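Side-chain contacts in ribosomal RNA small subunit methyltransferase E (Neisseria gonorrhoeae, PDB 5VM8), which probably methylates a uridine of 16S ribosomal RNA at N3, with S-adenosyl methionine as methyl donor, as a trefoil-knotted SPOUT-family enzyme: residues Gln89-Ser92 and Arg96-Phe99; Gly186-Pro191 and Gly217-Thr222. One frame throughout, in Å; residues are numbered along the deposited sequence.

Contact 1 of 2, residues Gln89-Ser92 and Arg96-Phe99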
ATOM      1  N   GLN A  89       7.880  -4.294   5.274  1.00 39.36           N
ATOM      2  CA  GLN A  89       7.135  -5.004   6.306  1.00 39.94           C
ATOM      3  C   GLN A  89       7.530  -6.479   6.323  1.00 42.97           C
ATOM      4  O   GLN A  89       7.353  -7.184   5.323  1.00 40.86           O
ATOM      5  CB  GLN A  89       5.626  -4.885   6.043  1.00 35.33           C
ATOM      6  CG  GLN A  89       4.759  -5.666   7.021  1.00 27.42           C
ATOM      7  CD  GLN A  89       4.854  -5.095   8.417  1.00 34.59           C
ATOM      8  OE1 GLN A  89       4.500  -3.930   8.628  1.00 34.78           O
ATOM      9  NE2 GLN A  89       5.368  -5.888   9.377  1.00 35.06           N
ATOM     10  N   SER A  90       8.009  -6.953   7.467  1.00 41.34           N
ATOM     11  CA  SER A  90       8.227  -8.382   7.636  1.00 42.28           C
ATOM     12  C   SER A  90       6.904  -9.126   7.657  1.00 43.72           C
ATOM     13  O   SER A  90       5.959  -8.703   8.329  1.00 38.12           O
ATOM     14  CB  SER A  90       8.973  -8.685   8.927  1.00 46.39           C
ATOM     15  OG  SER A  90      10.048  -7.799   9.066  1.00 51.91           O
ATOM     16  N   ILE A  91       6.861 -10.253   6.933  1.00 43.88           N
ATOM     17  CA  ILE A  91       5.638 -11.025   6.782  1.00 38.51           C
ATOM     18  C   ILE A  91       5.112 -11.382   8.155  1.00 41.04           C
ATOM     19  O   ILE A  91       5.854 -11.912   8.990  1.00 37.79           O
ATOM     20  CB  ILE A  91       5.882 -12.307   5.984  1.00 45.78           C
ATOM     21  CG1 ILE A  91       6.637 -12.031   4.686  1.00 53.56           C
ATOM     22  CG2 ILE A  91       4.567 -12.967   5.678  1.00 40.14           C
ATOM     23  CD1 ILE A  91       5.878 -11.203   3.741  1.00 56.90           C
ATOM     24  N   SER A  92       3.860 -11.003   8.422  1.00 41.55           N
ATOM     25  CA  SER A  92       3.146 -11.366   9.631  1.00 44.44           C
ATOM     26  C   SER A  92       1.868 -12.123   9.274  1.00 42.76           C
ATOM     27  O   SER A  92       1.439 -12.147   8.109  1.00 44.32           O
ATOM     28  CB  SER A  92       2.821 -10.115  10.434  1.00 50.34           C
ATOM     29  OG  SER A  92       3.988  -9.340  10.514  1.00 47.73           O
ATOM     30  N   ARG A  96      -2.944  -9.125  11.337  1.00 39.16           N
ATOM     31  CA  ARG A  96      -1.906  -8.133  11.560  1.00 43.10           C
ATOM     32  C   ARG A  96      -1.331  -7.643  10.233  1.00 42.79           C
ATOM     33  O   ARG A  96      -1.139  -6.441  10.033  1.00 46.98           O
ATOM     34  CB  ARG A  96      -0.820  -8.737  12.436  1.00 45.08           C
ATOM     35  CG  ARG A  96       0.290  -7.778  12.748  1.00 49.42           C
ATOM     36  CD  ARG A  96       1.223  -8.440  13.728  1.00 51.68           C
ATOM     37  NE  ARG A  96       2.287  -7.547  14.135  1.00 54.40           N
ATOM     38  CZ  ARG A  96       2.532  -7.239  15.399  1.00 51.04           C
ATOM     39  NH1 ARG A  96       1.780  -7.766  16.355  1.00 42.10           N
ATOM     40  NH2 ARG A  96       3.532  -6.426  15.703  1.00 53.57           N
ATOM     41  N   MET A  97      -1.126  -8.561   9.296  1.00 42.32           N
ATOM     42  CA  MET A  97      -0.645  -8.210   7.974  1.00 38.99           C
ATOM     43  C   MET A  97      -1.709  -7.477   7.161  1.00 39.78           C
ATOM     44  O   MET A  97      -1.420  -6.472   6.500  1.00 37.74           O
ATOM     45  CB  MET A  97      -0.236  -9.500   7.265  1.00 39.00           C
ATOM     46  CG  MET A  97       0.579  -9.322   6.017  1.00 43.62           C
ATOM     47  SD  MET A  97       2.138  -8.585   6.413  1.00 48.33           S
ATOM     48  CE  MET A  97       2.743  -8.269   4.774  1.00 38.11           C
ATOM     49  N   ASP A  98      -2.934  -8.014   7.153  1.00 37.07           N
ATOM     50  CA  ASP A  98      -4.018  -7.455   6.345  1.00 34.99           C
ATOM     51  C   ASP A  98      -4.342  -6.020   6.760  1.00 36.72           C
ATOM     52  O   ASP A  98      -4.515  -5.146   5.909  1.00 42.01           O
ATOM     53  CB  ASP A  98      -5.256  -8.357   6.458  1.00 34.11           C
ATOM     54  CG  ASP A  98      -5.037  -9.783   5.877  1.00 42.37           C
ATOM     55  OD1 ASP A  98      -3.975 -10.083   5.286  1.00 46.43           O
ATOM     56  OD2 ASP A  98      -5.936 -10.635   6.062  1.00 47.43           O
ATOM     57  N   PHE A  99      -4.469  -5.771   8.075  1.00 37.57           N
ATOM     58  CA  PHE A  99      -4.701  -4.416   8.568  1.00 39.18           C
ATOM     59  C   PHE A  99      -3.525  -3.507   8.249  1.00 37.58           C
ATOM     60  O   PHE A  99      -3.713  -2.348   7.861  1.00 38.72           O
ATOM     61  CB  PHE A  99      -4.978  -4.423  10.071  1.00 41.00           C
ATOM     62  CG  PHE A  99      -6.334  -4.953  10.425  1.00 46.20           C
ATOM     63  CD1 PHE A  99      -7.375  -4.866   9.524  1.00 55.19           C
ATOM     64  CD2 PHE A  99      -6.566  -5.545  11.656  1.00 46.06           C
ATOM     65  CE1 PHE A  99      -8.638  -5.362   9.847  1.00 61.77           C
ATOM     66  CE2 PHE A  99      -7.816  -6.045  11.986  1.00 45.95           C
ATOM     67  CZ  PHE A  99      -8.853  -5.955  11.079  1.00 56.00           C
TER
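Met97 reaches from the helix into the crook of the chain at Gln89-Ser92, and each of its side-chain atoms finds something there. CB lies 3.2 Å from Ser92 O, and CG rests against the same carbonyl oxygen. With CG anti to the backbone N (chi1 -166°) and a bend at chi2, the chain turns so that SD comes to lie ahead of the Ser92 N-H. The resulting bond from Ser92 N to Met97 SD is weak, 3.6 Å long, but nearly straight at 168°. SD and the terminal CE both lie against Gln89 CG, 4.0 Å from SD, the two side chains running alongside one another with opposed directions; CE also approaches Ile91 CD1 at 4.4 Å. Beside this, Ser92 CB packs on the aliphatic part of Arg96, 4.0 Å from its CD, while the guanidinium runs on to the carbonyl oxygen of Arg229.

Within 89-92, Ser90 O takes two bonds: one from Gln89 NE2 at 3.1 Å, lying in the plane of that amide, and one from Ser92 OG at 3.0 Å.

The contact folds the connection between strand 85-90 and helix 94-106 back on itself, in the beta-alpha-beta unit completed by strand 111-116. Trp136 of helix 128-147 touches both Ile91 and Met97, and Ser90 is tied to Val199 of strand 195-199, the sheet neighbour opposite strand 111-116.

Contact 2 of 2, residues Gly186-Pro191 and Gly217-Thr222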
ATOM      1  N   GLY A 186      10.338  12.551  15.098  1.00 60.17           N
ATOM      2  CA  GLY A 186      10.393  13.979  14.850  1.00 61.94           C
ATOM      3  C   GLY A 186      11.799  14.535  14.943  1.00 68.89           C
ATOM      4  O   GLY A 186      12.157  15.462  14.206  1.00 75.89           O
ATOM      5  N   ASP A 187      12.632  13.947  15.799  1.00 70.01           N
ATOM      6  CA  ASP A 187      13.997  14.411  16.034  1.00 70.54           C
ATOM      7  C   ASP A 187      14.984  13.946  14.972  1.00 68.89           C
ATOM      8  O   ASP A 187      16.181  14.164  15.154  1.00 72.98           O
ATOM      9  CB  ASP A 187      14.488  13.953  17.409  1.00 71.28           C
ATOM     10  CG  ASP A 187      13.674  14.529  18.541  1.00 79.51           C
ATOM     11  OD1 ASP A 187      13.132  15.639  18.392  1.00 83.97           O
ATOM     12  OD2 ASP A 187      13.581  13.871  19.594  1.00 83.70           O
ATOM     13  N   ILE A 188      14.528  13.306  13.883  1.00 67.78           N
ATOM     14  CA  ILE A 188      15.436  12.856  12.830  1.00 64.71           C
ATOM     15  C   ILE A 188      15.716  14.016  11.899  1.00 65.80           C
ATOM     16  O   ILE A 188      14.927  14.958  11.799  1.00 67.41           O
ATOM     17  CB  ILE A 188      14.901  11.661  12.003  1.00 59.88           C
ATOM     18  CG1 ILE A 188      13.896  12.153  10.964  1.00 54.81           C
ATOM     19  CG2 ILE A 188      14.361  10.513  12.855  1.00 55.25           C
ATOM     20  CD1 ILE A 188      13.624  11.171   9.867  1.00 47.23           C
ATOM     21  N   ARG A 189      16.880  13.958  11.252  1.00 68.87           N
ATOM     22  CA  ARG A 189      17.238  14.947  10.249  1.00 66.50           C
ATOM     23  C   ARG A 189      16.087  15.061   9.265  1.00 70.99           C
ATOM     24  O   ARG A 189      15.507  14.053   8.862  1.00 71.48           O
ATOM     25  CB  ARG A 189      18.516  14.509   9.527  1.00 59.67           C
ATOM     26  CG  ARG A 189      19.278  15.598   8.833  1.00 67.37           C
ATOM     27  CD  ARG A 189      20.240  15.058   7.768  1.00 70.15           C
ATOM     28  NE  ARG A 189      21.562  14.673   8.273  1.00 60.08           N
ATOM     29  CZ  ARG A 189      22.572  15.511   8.460  1.00 62.28           C
ATOM     30  NH1 ARG A 189      22.418  16.803   8.204  1.00 73.93           N
ATOM     31  NH2 ARG A 189      23.740  15.061   8.911  1.00 66.29           N
ATOM     32  N   HIS A 190      15.719  16.294   8.928  1.00 76.21           N
ATOM     33  CA  HIS A 190      14.591  16.519   8.039  1.00 79.78           C
ATOM     34  C   HIS A 190      14.794  15.744   6.750  1.00 73.09           C
ATOM     35  O   HIS A 190      15.809  15.943   6.069  1.00 79.88           O
ATOM     36  CB  HIS A 190      14.425  18.008   7.735  1.00 94.26           C
ATOM     37  CG  HIS A 190      13.089  18.361   7.146  1.00 99.78           C
ATOM     38  ND1 HIS A 190      12.825  18.286   5.793  1.00 99.95           N
ATOM     39  CD2 HIS A 190      11.942  18.783   7.728  1.00 99.98           C
ATOM     40  CE1 HIS A 190      11.573  18.644   5.569  1.00100.29           C
ATOM     41  NE2 HIS A 190      11.016  18.953   6.726  1.00101.17           N
ATOM     42  N   PRO A 191      13.911  14.821   6.397  1.00 71.83           N
ATOM     43  CA  PRO A 191      14.097  14.066   5.158  1.00 68.01           C
ATOM     44  C   PRO A 191      13.971  14.993   3.966  1.00 69.41           C
ATOM     45  O   PRO A 191      13.103  15.862   3.927  1.00 76.21           O
ATOM     46  CB  PRO A 191      12.982  13.014   5.188  1.00 68.95           C
ATOM     47  CG  PRO A 191      11.987  13.511   6.208  1.00 74.35           C
ATOM     48  CD  PRO A 191      12.762  14.339   7.192  1.00 76.37           C
ATOM     49  N   GLY A 217      22.894   1.746   7.345  1.00 48.41           N
ATOM     50  CA  GLY A 217      22.575   3.154   7.427  1.00 47.22           C
ATOM     51  C   GLY A 217      21.181   3.483   7.914  1.00 49.27           C
ATOM     52  O   GLY A 217      20.747   4.624   7.756  1.00 48.39           O
ATOM     53  N   PHE A 218      20.470   2.527   8.507  1.00 40.18           N
ATOM     54  CA  PHE A 218      19.128   2.769   9.002  1.00 35.96           C
ATOM     55  C   PHE A 218      19.154   3.429  10.367  1.00 45.23           C
ATOM     56  O   PHE A 218      19.941   3.045  11.238  1.00 48.35           O
ATOM     57  CB  PHE A 218      18.348   1.467   9.102  1.00 36.12           C
ATOM     58  CG  PHE A 218      17.752   1.032   7.809  1.00 37.95           C
ATOM     59  CD1 PHE A 218      18.547   0.369   6.853  1.00 39.87           C
ATOM     60  CD2 PHE A 218      16.409   1.259   7.545  1.00 34.22           C
ATOM     61  CE1 PHE A 218      18.004  -0.042   5.649  1.00 45.32           C
ATOM     62  CE2 PHE A 218      15.853   0.847   6.354  1.00 38.36           C
ATOM     63  CZ  PHE A 218      16.647   0.185   5.400  1.00 45.04           C
ATOM     64  N   GLN A 219      18.292   4.437  10.546  1.00 42.37           N
ATOM     65  CA  GLN A 219      18.129   5.103  11.831  1.00 42.25           C
ATOM     66  C   GLN A 219      16.941   4.485  12.559  1.00 43.51           C
ATOM     67  O   GLN A 219      15.851   4.342  11.978  1.00 43.25           O
ATOM     68  CB  GLN A 219      17.928   6.610  11.677  1.00 38.91           C
ATOM     69  CG  GLN A 219      17.518   7.320  12.993  1.00 48.24           C
ATOM     70  CD  GLN A 219      18.578   7.246  14.117  1.00 51.15           C
ATOM     71  OE1 GLN A 219      19.677   7.791  13.996  1.00 51.59           O
ATOM     72  NE2 GLN A 219      18.229   6.589  15.216  1.00 51.56           N
ATOM     73  N   ALA A 220      17.175   4.078  13.807  1.00 43.40           N
ATOM     74  CA  ALA A 220      16.135   3.515  14.657  1.00 46.50           C
ATOM     75  C   ALA A 220      15.285   4.634  15.270  1.00 48.81           C
ATOM     76  O   ALA A 220      15.821   5.620  15.793  1.00 50.79           O
ATOM     77  CB  ALA A 220      16.762   2.634  15.735  1.00 39.19           C
ATOM     78  N   VAL A 221      13.962   4.479  15.195  1.00 46.24           N
ATOM     79  CA  VAL A 221      12.998   5.510  15.598  1.00 47.95           C
ATOM     80  C   VAL A 221      11.966   4.936  16.558  1.00 47.82           C
ATOM     81  O   VAL A 221      11.588   3.763  16.456  1.00 44.86           O
ATOM     82  CB  VAL A 221      12.253   6.136  14.398  1.00 39.47           C
ATOM     83  CG1 VAL A 221      13.188   6.995  13.548  1.00 37.89           C
ATOM     84  CG2 VAL A 221      11.609   5.043  13.576  1.00 29.33           C
ATOM     85  N   THR A 222      11.558   5.755  17.524  1.00 45.19           N
ATOM     86  CA  THR A 222      10.427   5.495  18.400  1.00 46.52           C
ATOM     87  C   THR A 222       9.395   6.602  18.220  1.00 42.31           C
ATOM     88  O   THR A 222       9.721   7.699  17.770  1.00 41.13           O
ATOM     89  CB  THR A 222      10.806   5.470  19.870  1.00 46.04           C
ATOM     90  OG1 THR A 222      11.215   6.783  20.242  1.00 48.08           O
ATOM     91  CG2 THR A 222      11.889   4.434  20.164  1.00 44.18           C
TER
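Ile188 and Val221 are the residues whose CA atoms come nearest across the contact, 8.2 Å apart, with an irregular loop at 186-191 facing the extended strand 219-222 and both residues sending CB toward the other side. At that separation the side chains do all the bridging. The touch is made by one methyl on each: Ile188 CG2 meets Val221 CG1 at 3.8 Å, the two branched side chains crossing at a slant. Both methyls occupy equivalent places, anti to their own carbonyl carbon and beside the backbone N. For Ile188 this comes with chi1 at 79°, which puts the longer CG1 branch between backbone N and carbonyl carbon and leaves the short CG2 branch to face the strand.

Gln219, two residues earlier and likewise pointing at the loop, adds a looser contact at the margin, its CG 4.5 Å from Ile188 CG2. Its chain bends at chi2 (63°) and folds the amide back along its own strand, where NE2 donates to Ala220 O at 2.7 Å. The acceptor lies close to the amide plane of Gln219. The glutamine thus presents its aliphatic part to the isoleucine while its NE2 is engaged by the backbone.

Strand 219-222 runs between strands 173-177 and 182-184, bonded through its backbone to Ile176 and Cys183. Ile188 lies over these strands near the edge of the sheet, also touching Thr173, Leu175 and Cys183, and Trp245 from a loop.

Both contacts belong to the parallel sheet of the methyltransferase domain, yet their centres lie about 23 Å apart and they share no strand. Contact 1 is buried, at the C-terminal end of an inner strand, and joins that strand to the helix that follows it directly. Contact 2 is partly buried near the sheet's edge, joining a loop to a strand, the segments 26 residues apart at their nearest ends. Their chemistry follows: contact 1 buries 231 Å² and mixes a weak N-H...S bond with carbonyl and aliphatic contacts, whereas contact 2 buries 80 Å² and is essentially aliphatic. In each, a glutamine amide donates to the carbonyl oxygen of the next residue, buried in contact 1, partly exposed in contact 2.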